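Local coordinates for tryptophan synthase alpha chain (Campylobacter jejuni, PDB 3THA), which probably cleaves indoleglycerol phosphate to indole and glyceraldehyde 3-phosphate, the aldol half of the last step of tryptophan biosynthesis, at residues A32-R36 and L239-M243; I75-F79 and Y103-F108; I202-I208 and V220-V226. All coordinates share one frame. Residue numbers count along the deposited sequence, not the author numbering.

Contact 1 (A32-R36 and L239-M243); sequences AFLQR and LDIIM
Residues 32-36 form the last turn of helix 27-35 and the residue after it. Residues 239-243 open the C-terminal helix 239-248. In the first segment Arg36 N bonds to Phe33 O at 2.8 Å. In the second, Met243 N bonds to Leu239 O at 2.9 Å. The CA atoms of Phe33 and Leu239 are the nearest across the gap, 7.2 Å apart, and 372 Å² is buried.

The apolar part is made by Leu239 and Met243, which lie one helical turn apart and both point toward residues 32-36. Leu239 packs on Ala32 and the backbone of Phe33, with its CD1 3.6 Å from Phe33 N. Met243 is a selenomethionine. Its SE lies 4.4 Å from Phe33 CD1, at the ring edge, and its CE is 3.4 Å from Arg36 CB. Phe33 has chi1 t, and its ring also meets Phe234 edge-to-face.

The polar part is one salt bridge. Arg36 (chi1 m, chi2 t, chi3 p) reaches over Leu239, with NH1 4.0 Å from Leu239 CB. Arg36 NH1 then donates to Asp240 OD2 at 3.2 Å and 163°. The CA-to-CB bond of Asp240 points away, but its carboxylate comes nearer.

The helix after the first strand (27-35) thus meets the C-terminal helix on the outer layer of a TIM barrel, where the ring of helices closes.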
ATOM      1  N   ALA B  32      13.231 -18.637 -12.228  1.00 55.98           N
ATOM      2  CA  ALA B  32      14.646 -18.694 -12.551  1.00 57.28           C
ATOM      3  C   ALA B  32      15.425 -17.854 -11.555  1.00 57.59           C
ATOM      4  O   ALA B  32      16.526 -18.220 -11.163  1.00 58.81           O
ATOM      5  CB  ALA B  32      14.901 -18.270 -13.983  1.00 57.57           C
ATOM      6  N   PHE B  33      14.836 -16.741 -11.125  1.00 57.82           N
ATOM      7  CA  PHE B  33      15.403 -15.931 -10.037  1.00 57.85           C
ATOM      8  C   PHE B  33      15.680 -16.783  -8.794  1.00 57.16           C
ATOM      9  O   PHE B  33      16.798 -16.826  -8.302  1.00 56.75           O
ATOM     10  CB  PHE B  33      14.490 -14.729  -9.662  1.00 56.96           C
ATOM     11  CG  PHE B  33      15.058 -13.848  -8.547  1.00 56.81           C
ATOM     12  CD1 PHE B  33      16.335 -13.317  -8.638  1.00 59.42           C
ATOM     13  CD2 PHE B  33      14.319 -13.548  -7.435  1.00 58.42           C
ATOM     14  CE1 PHE B  33      16.869 -12.528  -7.626  1.00 59.92           C
ATOM     15  CE2 PHE B  33      14.853 -12.734  -6.408  1.00 59.99           C
ATOM     16  CZ  PHE B  33      16.133 -12.252  -6.513  1.00 60.28           C
ATOM     17  N   LEU B  34      14.634 -17.415  -8.277  1.00 57.03           N
ATOM     18  CA  LEU B  34      14.720 -18.203  -7.034  1.00 57.41           C
ATOM     19  C   LEU B  34      15.790 -19.281  -7.120  1.00 58.95           C
ATOM     20  O   LEU B  34      16.566 -19.471  -6.206  1.00 59.25           O
ATOM     21  CB  LEU B  34      13.356 -18.784  -6.663  1.00 55.46           C
ATOM     22  CG  LEU B  34      12.396 -17.658  -6.180  1.00 56.93           C
ATOM     23  CD1 LEU B  34      10.926 -18.101  -6.024  1.00 56.00           C
ATOM     24  CD2 LEU B  34      12.893 -17.042  -4.894  1.00 56.30           C
ATOM     25  N   GLN B  35      15.854 -19.955  -8.255  1.00 59.98           N
ATOM     26  CA  GLN B  35      16.836 -20.978  -8.414  1.00 62.12           C
ATOM     27  C   GLN B  35      18.242 -20.414  -8.343  1.00 62.65           C
ATOM     28  O   GLN B  35      19.184 -21.160  -8.084  1.00 64.35           O
ATOM     29  CB  GLN B  35      16.621 -21.720  -9.741  1.00 63.88           C
ATOM     30  CG  GLN B  35      15.272 -22.421  -9.842  1.00 67.39           C
ATOM     31  CD  GLN B  35      15.187 -23.733  -9.046  1.00 74.10           C
ATOM     32  OE1 GLN B  35      15.690 -23.858  -7.916  1.00 77.05           O
ATOM     33  NE2 GLN B  35      14.517 -24.714  -9.638  1.00 76.75           N
ATOM     34  N   ARG B  36      18.409 -19.118  -8.580  1.00 61.34           N
ATOM     35  CA  ARG B  36      19.748 -18.544  -8.567  1.00 62.09           C
ATOM     36  C   ARG B  36      20.046 -17.800  -7.262  1.00 61.46           C
ATOM     37  O   ARG B  36      21.069 -17.149  -7.094  1.00 62.92           O
ATOM     38  CB  ARG B  36      19.989 -17.698  -9.822  1.00 63.29           C
ATOM     39  CG  ARG B  36      20.417 -18.520 -11.072  1.00 65.06           C
ATOM     40  CD  ARG B  36      20.269 -17.743 -12.386  1.00 67.52           C
ATOM     41  NE  ARG B  36      21.351 -16.774 -12.542  1.00 74.17           N
ATOM     42  CZ  ARG B  36      21.646 -16.114 -13.663  1.00 76.82           C
ATOM     43  NH1 ARG B  36      20.939 -16.301 -14.773  1.00 77.83           N
ATOM     44  NH2 ARG B  36      22.660 -15.265 -13.671  1.00 77.65           N
ATOM     45  N   LEU B 239      17.510 -12.242 -17.216  1.00 68.53           N
ATOM     46  CA  LEU B 239      17.902 -12.594 -15.881  1.00 67.41           C
ATOM     47  C   LEU B 239      19.331 -12.188 -15.521  1.00 68.21           C
ATOM     48  O   LEU B 239      19.597 -11.878 -14.376  1.00 67.10           O
ATOM     49  CB  LEU B 239      17.678 -14.072 -15.593  1.00 66.71           C
ATOM     50  CG  LEU B 239      16.865 -14.085 -14.305  1.00 66.47           C
ATOM     51  CD1 LEU B 239      16.150 -15.395 -14.180  1.00 69.37           C
ATOM     52  CD2 LEU B 239      17.687 -13.817 -13.054  1.00 68.58           C
ATOM     53  N   ASP B 240      20.246 -12.195 -16.475  1.00 68.82           N
ATOM     54  CA  ASP B 240      21.628 -11.876 -16.138  1.00 70.49           C
ATOM     55  C   ASP B 240      21.784 -10.400 -15.769  1.00 71.36           C
ATOM     56  O   ASP B 240      22.668 -10.033 -14.990  1.00 72.39           O
ATOM     57  CB  ASP B 240      22.588 -12.222 -17.310  1.00 72.24           C
ATOM     58  CG  ASP B 240      22.362 -13.628 -17.870  1.00 70.10           C
ATOM     59  OD1 ASP B 240      22.283 -13.769 -19.104  1.00 71.11           O
ATOM     60  OD2 ASP B 240      22.232 -14.596 -17.088  1.00 68.27           O
ATOM     61  N   ILE B 241      20.948  -9.565 -16.384  1.00 71.55           N
ATOM     62  CA  ILE B 241      20.920  -8.127 -16.143  1.00 72.32           C
ATOM     63  C   ILE B 241      20.239  -7.928 -14.762  1.00 69.33           C
ATOM     64  O   ILE B 241      20.785  -7.247 -13.894  1.00 68.51           O
ATOM     65  CB  ILE B 241      20.185  -7.339 -17.305  1.00 73.48           C
ATOM     66  CG1 ILE B 241      20.844  -7.575 -18.651  1.00 76.82           C
ATOM     67  CG2 ILE B 241      20.188  -5.846 -17.074  1.00 75.74           C
ATOM     68  CD1 ILE B 241      20.184  -6.815 -19.826  1.00 81.54           C
ATOM     69  N   ILE B 242      19.086  -8.556 -14.540  1.00 67.17           N
ATOM     70  CA  ILE B 242      18.437  -8.449 -13.228  1.00 65.80           C
ATOM     71  C   ILE B 242      19.416  -8.788 -12.142  1.00 66.58           C
ATOM     72  O   ILE B 242      19.554  -8.075 -11.174  1.00 67.09           O
ATOM     73  CB  ILE B 242      17.255  -9.386 -13.051  1.00 63.44           C
ATOM     74  CG1 ILE B 242      16.183  -9.085 -14.094  1.00 64.26           C
ATOM     75  CG2 ILE B 242      16.684  -9.210 -11.671  1.00 60.12           C
ATOM     76  CD1 ILE B 242      15.054 -10.104 -14.101  1.00 63.71           C
HETATM   77  N   MSE B 243      20.100  -9.894 -12.323  1.00 68.22           N
HETATM   78  CA  MSE B 243      21.152 -10.344 -11.434  1.00 70.09           C
HETATM   79  C   MSE B 243      22.307  -9.324 -11.271  1.00 71.82           C
HETATM   80  O   MSE B 243      22.724  -9.037 -10.152  1.00 72.03           O
HETATM   81  CB  MSE B 243      21.693 -11.656 -11.999  1.00 71.65           C
HETATM   82  CG  MSE B 243      22.061 -12.692 -11.003  1.00 75.91           C
HETATM   83 SE   MSE B 243      20.493 -13.433 -10.124  0.65 86.16          SE
HETATM   84  CE  MSE B 243      21.560 -14.788  -9.178  1.00 84.34           C
TER

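Contact 2 (I75-F79 and Y103-F108); sequences IHSVF and YGLEKF
Tyr103 packs against Phe79, whose CE2 lies over one face of the tyrosine ring, 3.4 Å from Tyr103 CZ. The ring centroids are 5.3 Å apart and the planes are at 55°, so the pair is oblique. Tyr103 chi1 is t and Phe79 chi1 is m. His76 (chi1 m) meets the edge of the same tyrosine, His76 CE1 to Tyr103 CE1 being 3.7 Å. Phe108 (chi1 t) joins from the next helix, with its CE2 3.8 Å from Phe79 CZ and 3.9 Å from Ile75 CD1. Ile75 CG2 lies 4.1 Å from Tyr103 CD1.

Residues 75-79 are the first turn of helix 75-83, with Phe79 N to Ile75 O at 2.8 Å. Tyr103 ends helix 97-103. Gly104 leaves helical angles (phi 105°, psi 128°) and is the N-cap of helix 105-114. Phe108 N bonds to Gly104 O at 3.0 Å. Tyr103 and Phe108, on the two sides of this break, both reach Ile75 and Phe79. Ile75 and Tyr103 have the nearest CA atoms, 8.6 Å apart.

The aromatic cluster packs neighbouring outer helices of the TIM barrel against each other, over Phe93 of strand 90-94, which Ile75 and Phe79 also touch.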
ATOM      1  N   ILE B  75      -1.864 -17.201  -5.166  1.00 66.86           N
ATOM      2  CA  ILE B  75      -1.064 -17.792  -4.124  1.00 65.21           C
ATOM      3  C   ILE B  75      -0.896 -19.283  -4.403  1.00 65.10           C
ATOM      4  O   ILE B  75       0.125 -19.894  -4.050  1.00 64.27           O
ATOM      5  CB  ILE B  75      -1.624 -17.453  -2.708  1.00 65.39           C
ATOM      6  CG1 ILE B  75      -0.834 -18.168  -1.599  1.00 65.41           C
ATOM      7  CG2 ILE B  75      -3.143 -17.685  -2.622  1.00 66.47           C
ATOM      8  CD1 ILE B  75       0.602 -17.608  -1.352  1.00 62.45           C
ATOM      9  N   HIS B  76      -1.866 -19.853  -5.112  1.00 65.13           N
ATOM     10  CA  HIS B  76      -1.836 -21.272  -5.401  1.00 66.09           C
ATOM     11  C   HIS B  76      -0.643 -21.613  -6.259  1.00 65.74           C
ATOM     12  O   HIS B  76       0.061 -22.585  -5.966  1.00 65.60           O
ATOM     13  CB  HIS B  76      -3.128 -21.732  -6.062  1.00 67.98           C
ATOM     14  CG  HIS B  76      -4.347 -21.410  -5.259  1.00 71.05           C
ATOM     15  ND1 HIS B  76      -4.817 -22.238  -4.265  1.00 71.55           N
ATOM     16  CD2 HIS B  76      -5.159 -20.319  -5.266  1.00 73.29           C
ATOM     17  CE1 HIS B  76      -5.886 -21.684  -3.712  1.00 75.10           C
ATOM     18  NE2 HIS B  76      -6.107 -20.515  -4.291  1.00 73.83           N
ATOM     19  N   SER B  77      -0.406 -20.794  -7.291  1.00 64.71           N
ATOM     20  CA  SER B  77       0.671 -21.056  -8.227  1.00 64.10           C
ATOM     21  C   SER B  77       2.048 -20.702  -7.608  1.00 63.88           C
ATOM     22  O   SER B  77       3.054 -21.363  -7.920  1.00 64.75           O
ATOM     23  CB  SER B  77       0.416 -20.389  -9.569  1.00 64.12           C
ATOM     24  OG  SER B  77       0.608 -18.997  -9.512  1.00 61.06           O
ATOM     25  N   VAL B  78       2.066 -19.713  -6.705  1.00 62.25           N
ATOM     26  CA  VAL B  78       3.230 -19.446  -5.815  1.00 60.73           C
ATOM     27  C   VAL B  78       3.595 -20.642  -4.921  1.00 61.42           C
ATOM     28  O   VAL B  78       4.746 -21.108  -4.919  1.00 61.49           O
ATOM     29  CB  VAL B  78       3.018 -18.188  -4.950  1.00 59.70           C
ATOM     30  CG1 VAL B  78       4.089 -18.064  -3.849  1.00 58.47           C
ATOM     31  CG2 VAL B  78       2.985 -16.934  -5.837  1.00 57.66           C
ATOM     32  N   PHE B  79       2.623 -21.144  -4.162  1.00 61.76           N
ATOM     33  CA  PHE B  79       2.850 -22.350  -3.387  1.00 62.34           C
ATOM     34  C   PHE B  79       3.399 -23.469  -4.294  1.00 63.77           C
ATOM     35  O   PHE B  79       4.367 -24.172  -3.924  1.00 63.25           O
ATOM     36  CB  PHE B  79       1.574 -22.781  -2.680  1.00 62.64           C
ATOM     37  CG  PHE B  79       1.268 -21.995  -1.433  1.00 63.04           C
ATOM     38  CD1 PHE B  79       2.301 -21.574  -0.567  1.00 62.33           C
ATOM     39  CD2 PHE B  79      -0.061 -21.715  -1.085  1.00 62.46           C
ATOM     40  CE1 PHE B  79       2.016 -20.872   0.628  1.00 60.95           C
ATOM     41  CE2 PHE B  79      -0.357 -21.020   0.098  1.00 61.87           C
ATOM     42  CZ  PHE B  79       0.700 -20.589   0.951  1.00 61.91           C
ATOM     43  N   TYR B 103      -7.419 -17.491   2.041  1.00 60.32           N
ATOM     44  CA  TYR B 103      -6.900 -18.829   2.088  1.00 59.58           C
ATOM     45  C   TYR B 103      -7.349 -19.617   3.308  1.00 60.62           C
ATOM     46  O   TYR B 103      -7.566 -20.818   3.185  1.00 62.21           O
ATOM     47  CB  TYR B 103      -5.391 -18.756   2.062  1.00 58.02           C
ATOM     48  CG  TYR B 103      -4.752 -19.958   1.448  1.00 56.87           C
ATOM     49  CD1 TYR B 103      -4.823 -20.201   0.077  1.00 55.98           C
ATOM     50  CD2 TYR B 103      -4.068 -20.844   2.242  1.00 55.58           C
ATOM     51  CE1 TYR B 103      -4.225 -21.343  -0.468  1.00 56.06           C
ATOM     52  CE2 TYR B 103      -3.481 -21.932   1.735  1.00 60.13           C
ATOM     53  CZ  TYR B 103      -3.540 -22.188   0.388  1.00 59.37           C
ATOM     54  OH  TYR B 103      -2.895 -23.318  -0.008  1.00 64.27           O
ATOM     55  N   GLY B 104      -7.533 -18.931   4.451  1.00 60.15           N
ATOM     56  CA  GLY B 104      -7.789 -19.531   5.774  1.00 59.93           C
ATOM     57  C   GLY B 104      -6.518 -19.418   6.581  1.00 58.86           C
ATOM     58  O   GLY B 104      -5.468 -19.803   6.109  1.00 59.01           O
ATOM     59  N   LEU B 105      -6.585 -18.876   7.785  1.00 59.84           N
ATOM     60  CA  LEU B 105      -5.385 -18.513   8.542  1.00 60.09           C
ATOM     61  C   LEU B 105      -4.419 -19.672   8.854  1.00 61.38           C
ATOM     62  O   LEU B 105      -3.188 -19.603   8.580  1.00 59.73           O
ATOM     63  CB  LEU B 105      -5.783 -17.849   9.828  1.00 60.70           C
ATOM     64  CG  LEU B 105      -5.640 -16.352  10.054  1.00 61.78           C
ATOM     65  CD1 LEU B 105      -6.352 -15.481   8.985  1.00 60.67           C
ATOM     66  CD2 LEU B 105      -6.216 -16.103  11.449  1.00 62.15           C
ATOM     67  N   GLU B 106      -4.997 -20.723   9.428  1.00 62.76           N
ATOM     68  CA  GLU B 106      -4.299 -21.956   9.688  1.00 64.48           C
ATOM     69  C   GLU B 106      -3.746 -22.588   8.401  1.00 63.94           C
ATOM     70  O   GLU B 106      -2.538 -22.851   8.314  1.00 63.29           O
ATOM     71  CB  GLU B 106      -5.243 -22.913  10.438  1.00 67.16           C
ATOM     72  CG  GLU B 106      -4.740 -24.299  10.596  1.00 71.68           C
ATOM     73  CD  GLU B 106      -5.293 -24.941  11.846  1.00 79.69           C
ATOM     74  OE1 GLU B 106      -6.405 -25.542  11.786  1.00 82.19           O
ATOM     75  OE2 GLU B 106      -4.601 -24.845  12.891  1.00 81.70           O
ATOM     76  N   LYS B 107      -4.614 -22.841   7.416  1.00 63.77           N
ATOM     77  CA  LYS B 107      -4.182 -23.467   6.158  1.00 63.85           C
ATOM     78  C   LYS B 107      -2.932 -22.765   5.563  1.00 61.54           C
ATOM     79  O   LYS B 107      -1.967 -23.409   5.114  1.00 60.80           O
ATOM     80  CB  LYS B 107      -5.334 -23.457   5.123  1.00 64.93           C
ATOM     81  CG  LYS B 107      -6.203 -24.707   5.042  1.00 68.62           C
ATOM     82  CD  LYS B 107      -7.117 -24.909   6.267  1.00 74.15           C
ATOM     83  CE  LYS B 107      -7.751 -26.331   6.294  1.00 78.30           C
ATOM     84  NZ  LYS B 107      -8.475 -26.659   7.581  1.00 80.04           N
ATOM     85  N   PHE B 108      -2.986 -21.431   5.553  1.00 59.95           N
ATOM     86  CA  PHE B 108      -1.913 -20.595   5.019  1.00 57.84           C
ATOM     87  C   PHE B 108      -0.559 -20.804   5.724  1.00 57.29           C
ATOM     88  O   PHE B 108       0.497 -20.990   5.070  1.00 56.74           O
ATOM     89  CB  PHE B 108      -2.304 -19.116   5.115  1.00 55.93           C
ATOM     90  CG  PHE B 108      -1.356 -18.222   4.401  1.00 55.67           C
ATOM     91  CD1 PHE B 108      -0.361 -17.563   5.095  1.00 52.63           C
ATOM     92  CD2 PHE B 108      -1.408 -18.101   2.993  1.00 54.48           C
ATOM     93  CE1 PHE B 108       0.543 -16.755   4.416  1.00 55.91           C
ATOM     94  CE2 PHE B 108      -0.517 -17.299   2.323  1.00 52.84           C
ATOM     95  CZ  PHE B 108       0.469 -16.629   3.031  1.00 52.79           C
TER

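Contact 3 (I202-I208 and V220-V226); sequences IFVGFGI and VADGVIV
This is a parallel strand pairing in the barrel wall, between strands 202-205 and 223-226, the seventh and eighth of the sheet. The axes approach to 4.5 Å and cross at -30°. Val204 pairs with Val224, CA to CA 5.1 Å. Val204 N donates to Gly223 O at 3.3 Å, and Ile225 N donates to Val204 O at 3.0 Å.

Before the second strand, Asp222 adds two hydrogen bonds to Ile202, one through its backbone and one through its carboxylate. Asp222 N donates to Ile202 O at 2.8 Å, and Ile202 N donates to Asp222 OD2 at 3.0 Å. The same carboxylate forms a salt bridge with Arg195.

Phe203 (chi1 m) and Ile225 (chi1 m) share one face of the sheet, with Phe203 CB 3.9 Å from Ile225 CD1. Phe203 CD1 is 3.3 Å from Gly223 CA, so a CB on Gly223 would clash with the ring. A CB on Gly205 would clash with Ile225. Val204 and Val224 are on the other face, which helix 212-217 covers through Met217. Val204 CG2 lies 4.0 Å from both Val220 CG1 and Ala221 CB. Gly207 takes phi 103°, where a CB would jam against Phe206 O, and the chain turns. Ile208 CD1 then reaches Val224 CG1 at 3.4 Å.

The side chain of Ile225 is about 4 Å from that of Glu46, a predicted proton acceptor. The arrangement is a beta-alpha-beta unit of the TIM barrel, next to its predicted active site.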
ATOM      1  N   ILE B 202      18.083  -6.304  13.998  1.00 58.23           N
ATOM      2  CA  ILE B 202      17.374  -5.117  13.533  1.00 57.25           C
ATOM      3  C   ILE B 202      17.802  -4.835  12.097  1.00 57.82           C
ATOM      4  O   ILE B 202      18.998  -4.754  11.799  1.00 60.18           O
ATOM      5  CB  ILE B 202      17.636  -3.905  14.495  1.00 58.34           C
ATOM      6  CG1 ILE B 202      17.333  -4.342  15.946  1.00 58.04           C
ATOM      7  CG2 ILE B 202      16.764  -2.674  14.112  1.00 55.11           C
ATOM      8  CD1 ILE B 202      17.935  -3.493  17.029  1.00 58.76           C
ATOM      9  N   PHE B 203      16.819  -4.774  11.209  1.00 57.37           N
ATOM     10  CA  PHE B 203      16.992  -4.524   9.780  1.00 57.97           C
ATOM     11  C   PHE B 203      16.221  -3.269   9.395  1.00 59.43           C
ATOM     12  O   PHE B 203      15.041  -3.148   9.719  1.00 57.75           O
ATOM     13  CB  PHE B 203      16.451  -5.681   8.917  1.00 56.42           C
ATOM     14  CG  PHE B 203      17.035  -7.056   9.221  1.00 54.06           C
ATOM     15  CD1 PHE B 203      18.266  -7.218   9.817  1.00 54.15           C
ATOM     16  CD2 PHE B 203      16.345  -8.194   8.843  1.00 52.48           C
ATOM     17  CE1 PHE B 203      18.772  -8.493  10.089  1.00 53.21           C
ATOM     18  CE2 PHE B 203      16.850  -9.481   9.109  1.00 51.62           C
ATOM     19  CZ  PHE B 203      18.056  -9.630   9.737  1.00 50.03           C
ATOM     20  N   VAL B 204      16.883  -2.346   8.693  1.00 63.00           N
ATOM     21  CA  VAL B 204      16.256  -1.105   8.268  1.00 64.95           C
ATOM     22  C   VAL B 204      15.854  -1.113   6.801  1.00 66.22           C
ATOM     23  O   VAL B 204      16.685  -1.360   5.932  1.00 67.51           O
ATOM     24  CB  VAL B 204      17.164   0.095   8.478  1.00 67.37           C
ATOM     25  CG1 VAL B 204      16.354   1.360   8.282  1.00 68.18           C
ATOM     26  CG2 VAL B 204      17.778   0.090   9.865  1.00 67.12           C
ATOM     27  N   GLY B 205      14.583  -0.815   6.544  1.00 66.69           N
ATOM     28  CA  GLY B 205      14.031  -0.721   5.206  1.00 68.57           C
ATOM     29  C   GLY B 205      13.160   0.509   4.991  1.00 71.32           C
ATOM     30  O   GLY B 205      12.738   1.179   5.960  1.00 71.70           O
ATOM     31  N   PHE B 206      12.866   0.777   3.710  1.00 73.14           N
ATOM     32  CA  PHE B 206      12.145   1.991   3.206  1.00 75.12           C
ATOM     33  C   PHE B 206      13.080   3.130   2.754  1.00 77.72           C
ATOM     34  O   PHE B 206      13.759   3.752   3.570  1.00 78.52           O
ATOM     35  CB  PHE B 206      11.019   2.547   4.140  1.00 74.97           C
ATOM     36  CG  PHE B 206      10.207   3.670   3.493  1.00 76.43           C
ATOM     37  CD1 PHE B 206       9.004   3.393   2.857  1.00 76.09           C
ATOM     38  CD2 PHE B 206      10.692   4.987   3.467  1.00 78.75           C
ATOM     39  CE1 PHE B 206       8.292   4.404   2.216  1.00 79.07           C
ATOM     40  CE2 PHE B 206       9.981   6.015   2.836  1.00 81.93           C
ATOM     41  CZ  PHE B 206       8.779   5.726   2.201  1.00 81.46           C
ATOM     42  N   GLY B 207      13.105   3.382   1.441  1.00 79.29           N
ATOM     43  CA  GLY B 207      13.848   4.517   0.889  1.00 81.87           C
ATOM     44  C   GLY B 207      15.159   4.135   0.233  1.00 82.79           C
ATOM     45  O   GLY B 207      15.646   4.835  -0.662  1.00 85.31           O
ATOM     46  N   ILE B 208      15.729   3.020   0.675  1.00 81.17           N
ATOM     47  CA  ILE B 208      17.027   2.586   0.190  1.00 81.66           C
ATOM     48  C   ILE B 208      16.925   2.386  -1.326  1.00 82.45           C
ATOM     49  O   ILE B 208      15.987   1.729  -1.815  1.00 80.06           O
ATOM     50  CB  ILE B 208      17.528   1.327   0.963  1.00 80.36           C
ATOM     51  CG1 ILE B 208      17.256   1.517   2.470  1.00 78.83           C
ATOM     52  CG2 ILE B 208      19.007   1.047   0.658  1.00 80.69           C
ATOM     53  CD1 ILE B 208      17.968   0.573   3.381  1.00 75.51           C
ATOM     54  N   VAL B 220      24.227   1.104  10.599  1.00 76.39           N
ATOM     55  CA  VAL B 220      23.140   1.604  11.410  1.00 74.03           C
ATOM     56  C   VAL B 220      22.660   0.458  12.273  1.00 72.11           C
ATOM     57  O   VAL B 220      22.511   0.618  13.472  1.00 72.26           O
ATOM     58  CB  VAL B 220      22.018   2.196  10.528  1.00 72.52           C
ATOM     59  CG1 VAL B 220      20.725   2.327  11.295  1.00 70.63           C
ATOM     60  CG2 VAL B 220      22.450   3.542   9.971  1.00 73.81           C
ATOM     61  N   ALA B 221      22.487  -0.716  11.664  1.00 70.83           N
ATOM     62  CA  ALA B 221      21.908  -1.868  12.362  1.00 69.30           C
ATOM     63  C   ALA B 221      22.556  -3.214  12.009  1.00 69.66           C
ATOM     64  O   ALA B 221      23.783  -3.320  11.975  1.00 71.44           O
ATOM     65  CB  ALA B 221      20.403  -1.907  12.148  1.00 66.57           C
ATOM     66  N   ASP B 222      21.731  -4.235  11.768  1.00 67.72           N
ATOM     67  CA  ASP B 222      22.212  -5.601  11.527  1.00 67.90           C
ATOM     68  C   ASP B 222      21.895  -6.101  10.122  1.00 66.91           C
ATOM     69  O   ASP B 222      22.255  -7.228   9.788  1.00 66.94           O
ATOM     70  CB  ASP B 222      21.525  -6.570  12.506  1.00 66.98           C
ATOM     71  CG  ASP B 222      21.892  -6.314  13.939  1.00 69.61           C
ATOM     72  OD1 ASP B 222      23.052  -5.946  14.227  1.00 75.53           O
ATOM     73  OD2 ASP B 222      21.020  -6.495  14.789  1.00 69.37           O
ATOM     74  N   GLY B 223      21.152  -5.308   9.343  1.00 65.84           N
ATOM     75  CA  GLY B 223      20.653  -5.709   8.026  1.00 64.45           C
ATOM     76  C   GLY B 223      20.065  -4.527   7.266  1.00 64.45           C
ATOM     77  O   GLY B 223      19.832  -3.461   7.856  1.00 64.56           O
ATOM     78  N   VAL B 224      19.824  -4.707   5.964  1.00 63.26           N
ATOM     79  CA  VAL B 224      19.349  -3.622   5.102  1.00 63.06           C
ATOM     80  C   VAL B 224      18.339  -4.213   4.139  1.00 61.63           C
ATOM     81  O   VAL B 224      18.574  -5.317   3.628  1.00 61.55           O
ATOM     82  CB  VAL B 224      20.528  -3.035   4.301  1.00 65.72           C
ATOM     83  CG1 VAL B 224      20.042  -2.100   3.212  1.00 66.28           C
ATOM     84  CG2 VAL B 224      21.527  -2.346   5.228  1.00 65.65           C
ATOM     85  N   ILE B 225      17.230  -3.501   3.898  1.00 60.14           N
ATOM     86  CA  ILE B 225      16.115  -4.033   3.100  1.00 58.32           C
ATOM     87  C   ILE B 225      15.843  -3.178   1.871  1.00 59.64           C
ATOM     88  O   ILE B 225      15.340  -2.065   2.016  1.00 60.07           O
ATOM     89  CB  ILE B 225      14.818  -4.088   3.921  1.00 55.95           C
ATOM     90  CG1 ILE B 225      15.039  -4.801   5.251  1.00 53.93           C
ATOM     91  CG2 ILE B 225      13.680  -4.753   3.144  1.00 56.70           C
ATOM     92  CD1 ILE B 225      13.786  -4.871   6.134  1.00 46.69           C
ATOM     93  N   VAL B 226      16.167  -3.681   0.667  1.00 60.07           N
ATOM     94  CA  VAL B 226      15.837  -2.973  -0.563  1.00 60.60           C
ATOM     95  C   VAL B 226      14.515  -3.465  -1.212  1.00 60.30           C
ATOM     96  O   VAL B 226      14.311  -4.679  -1.439  1.00 57.68           O
ATOM     97  CB  VAL B 226      17.003  -3.015  -1.515  1.00 63.15           C
ATOM     98  CG1 VAL B 226      16.696  -2.229  -2.815  1.00 63.18           C
ATOM     99  CG2 VAL B 226      18.262  -2.452  -0.822  1.00 64.25           C
TER

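In the fold
The three contacts sample two layers of one TIM barrel. Contact 3 is in the barrel wall, its centre about 10 Å from the centre of the chain. Contacts 1 and 2 are in the helical layer, their centres each about 18 Å from that point. Contact 3 is held largely by backbone hydrogen bonds and buried aliphatic packing. Contact 2 is also buried, but it is aromatic and apolar. Contact 1 is a surface contact and carries a salt bridge. No two of them share a helix or strand. Along the chain, contact 1 joins distant ends and encloses the other two. Contacts 2 and 3 lie on opposite sides of the centre, with nearest atoms about 17 Å apart.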